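Local coordinates for protein ADP-dependent (S)-NAD(P)H-hydrate dehydratase (Enterococcus faecalis, PDB 2R3B) that probably dehydrates the S-form of hydrated NADH and NADPH at the expense of ADP, repairing these damaged nicotinamide cofactors, at residues N191-R194 / Q195-K198. Residues are numbered along the deposited sequence; the frame is centred on the assembly and turned at random.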
ATOM      1  N   ASN B 191     -39.191  -3.852 -24.490  1.00 27.92           N
ATOM      2  CA  ASN B 191     -38.753  -5.244 -24.301  1.00 29.48           C
ATOM      3  C   ASN B 191     -37.973  -5.408 -23.001  1.00 27.70           C
ATOM      4  O   ASN B 191     -38.227  -6.337 -22.234  1.00 27.34           O
ATOM      5  CB  ASN B 191     -37.878  -5.710 -25.461  1.00 31.14           C
ATOM      6  CG  ASN B 191     -38.670  -5.928 -26.753  1.00 38.20           C
ATOM      7  OD1 ASN B 191     -39.885  -6.046 -26.727  1.00 41.62           O
ATOM      8  ND2 ASN B 191     -37.969  -5.966 -27.883  1.00 35.55           N
ATOM      9  N   ASN B 192     -37.042  -4.487 -22.752  1.00 27.66           N
ATOM     10  CA  ASN B 192     -36.295  -4.467 -21.486  1.00 25.98           C
ATOM     11  C   ASN B 192     -37.231  -4.414 -20.303  1.00 23.80           C
ATOM     12  O   ASN B 192     -37.102  -5.180 -19.360  1.00 24.23           O
ATOM     13  CB  ASN B 192     -35.315  -3.276 -21.422  1.00 26.74           C
ATOM     14  CG  ASN B 192     -34.122  -3.424 -22.352  1.00 21.00           C
ATOM     15  OD1 ASN B 192     -33.810  -4.512 -22.851  1.00 27.27           O
ATOM     16  ND2 ASN B 192     -33.441  -2.310 -22.589  1.00 23.46           N
ATOM     17  N   GLN B 193     -38.215  -3.534 -20.346  1.00 24.33           N
ATOM     18  CA  GLN B 193     -39.171  -3.428 -19.245  1.00 25.08           C
ATOM     19  C   GLN B 193     -39.993  -4.700 -19.046  1.00 26.30           C
ATOM     20  O   GLN B 193     -40.280  -5.123 -17.909  1.00 24.39           O
ATOM     21  CB  GLN B 193     -40.102  -2.239 -19.469  1.00 26.30           C
ATOM     22  CG  GLN B 193     -41.049  -1.971 -18.331  1.00 25.96           C
ATOM     23  CD  GLN B 193     -40.355  -1.439 -17.105  1.00 28.64           C
ATOM     24  OE1 GLN B 193     -40.160  -2.156 -16.114  1.00 28.91           O
ATOM     25  NE2 GLN B 193     -39.974  -0.190 -17.160  1.00 19.18           N
ATOM     26  N   ARG B 194     -40.395  -5.312 -20.144  1.00 27.94           N
ATOM     27  CA  ARG B 194     -41.186  -6.533 -20.060  1.00 27.70           C
ATOM     28  C   ARG B 194     -40.383  -7.645 -19.387  1.00 24.95           C
ATOM     29  O   ARG B 194     -40.915  -8.443 -18.610  1.00 25.65           O
ATOM     30  CB  ARG B 194     -41.585  -6.964 -21.460  1.00 28.59           C
ATOM     31  CG  ARG B 194     -42.567  -8.127 -21.487  1.00 40.13           C
ATOM     32  CD  ARG B 194     -43.202  -8.314 -22.874  1.00 40.04           C
ATOM     33  NE  ARG B 194     -43.665  -7.042 -23.440  1.00 43.77           N
ATOM     34  CZ  ARG B 194     -43.118  -6.418 -24.482  1.00 45.31           C
ATOM     35  NH1 ARG B 194     -42.078  -6.936 -25.123  1.00 49.15           N
ATOM     36  NH2 ARG B 194     -43.619  -5.257 -24.892  1.00 49.54           N
ATOM     37  N   GLN B 195     -39.099  -7.702 -19.702  1.00 25.74           N
ATOM     38  CA  GLN B 195     -38.248  -8.769 -19.182  1.00 24.56           C
ATOM     39  C   GLN B 195     -37.871  -8.471 -17.727  1.00 23.73           C
ATOM     40  O   GLN B 195     -37.753  -9.390 -16.911  1.00 24.68           O
ATOM     41  CB  GLN B 195     -37.030  -8.981 -20.075  1.00 23.78           C
ATOM     42  CG  GLN B 195     -37.329  -9.616 -21.416  1.00 29.45           C
ATOM     43  CD  GLN B 195     -38.118 -10.890 -21.264  1.00 35.14           C
ATOM     44  OE1 GLN B 195     -37.705 -11.806 -20.547  1.00 33.91           O
ATOM     45  NE2 GLN B 195     -39.285 -10.944 -21.904  1.00 35.29           N
ATOM     46  N   GLN B 196     -37.736  -7.193 -17.378  1.00 23.74           N
ATOM     47  CA  GLN B 196     -37.693  -6.824 -15.963  1.00 22.94           C
ATOM     48  C   GLN B 196     -38.912  -7.334 -15.218  1.00 24.48           C
ATOM     49  O   GLN B 196     -38.799  -7.880 -14.124  1.00 24.15           O
ATOM     50  CB  GLN B 196     -37.626  -5.315 -15.759  1.00 24.66           C
ATOM     51  CG  GLN B 196     -37.646  -4.900 -14.285  1.00 22.25           C
ATOM     52  CD  GLN B 196     -39.018  -4.824 -13.680  1.00 26.80           C
ATOM     53  OE1 GLN B 196     -39.995  -4.491 -14.372  1.00 27.25           O
ATOM     54  NE2 GLN B 196     -39.114  -5.106 -12.368  1.00 22.65           N
ATOM     55  N   ALA B 197     -40.094  -7.102 -15.794  1.00 26.45           N
ATOM     56  CA  ALA B 197     -41.352  -7.456 -15.146  1.00 25.47           C
ATOM     57  C   ALA B 197     -41.476  -8.958 -14.924  1.00 23.67           C
ATOM     58  O   ALA B 197     -41.987  -9.401 -13.896  1.00 26.38           O
ATOM     59  CB  ALA B 197     -42.538  -6.940 -15.981  1.00 27.43           C
ATOM     60  N   LYS B 198     -40.976  -9.725 -15.868  1.00 24.98           N
ATOM     61  CA  LYS B 198     -40.998 -11.181 -15.791  1.00 27.94           C
ATOM     62  C   LYS B 198     -40.173 -11.690 -14.612  1.00 29.41           C
ATOM     63  O   LYS B 198     -40.593 -12.612 -13.912  1.00 28.73           O
ATOM     64  CB  LYS B 198     -40.493 -11.768 -17.114  1.00 29.97           C
ATOM     65  CG  LYS B 198     -40.369 -13.278 -17.132  1.00 37.40           C
ATOM     66  CD  LYS B 198     -40.035 -13.783 -18.514  1.00 47.98           C
ATOM     67  CE  LYS B 198     -39.928 -15.308 -18.543  1.00 52.50           C
ATOM     68  NZ  LYS B 198     -39.705 -15.801 -19.942  1.00 59.92           N
TER
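Asn191 O accepts from Gln195 N at 3.0 Å, and the same i to i+4 pairing joins Asn192 to Gln196, Gln193 to Ala197 and Arg194 to Lys198, which identifies two successive turns of the alpha-helix 189-199 in this ribokinase-like fold. The straightest of the four runs from Gln196 N to Asn192 O, with an N-H...O angle of 167°; Gln195 N also makes a weak, bent approach to Asn192 O.

Gln193 and Gln196, one turn apart, run side by side in the same direction. Both chains leave CA with CG opposite the backbone N, then bend in opposite senses at chi2, and their terminal amides end side by side with planes 77° apart. The pair borders the sheet: both touch Phe213 of strand 211-213, Gln196 also meets Ile203, and Gln196 NE2 bonds to Ser201 O beyond the helix end. On that buried side Asn192 OD1 accepts from Trp176 NE1, linking the helix to helix 173-180.

Gln195 takes a different first torsion, its CG beside its own backbone N and 3.5 Å from Asn191 O, while the side chain packs on Trp176 and Leu182. At the exposed edge Arg194 bends at chi3 back toward Asn191, whose ND2 is held by Gln186 O. There Arg194 NH1 donates to Asn191 OD1 at 2.9 Å, the oxygen lying 16° out of the guanidinium plane.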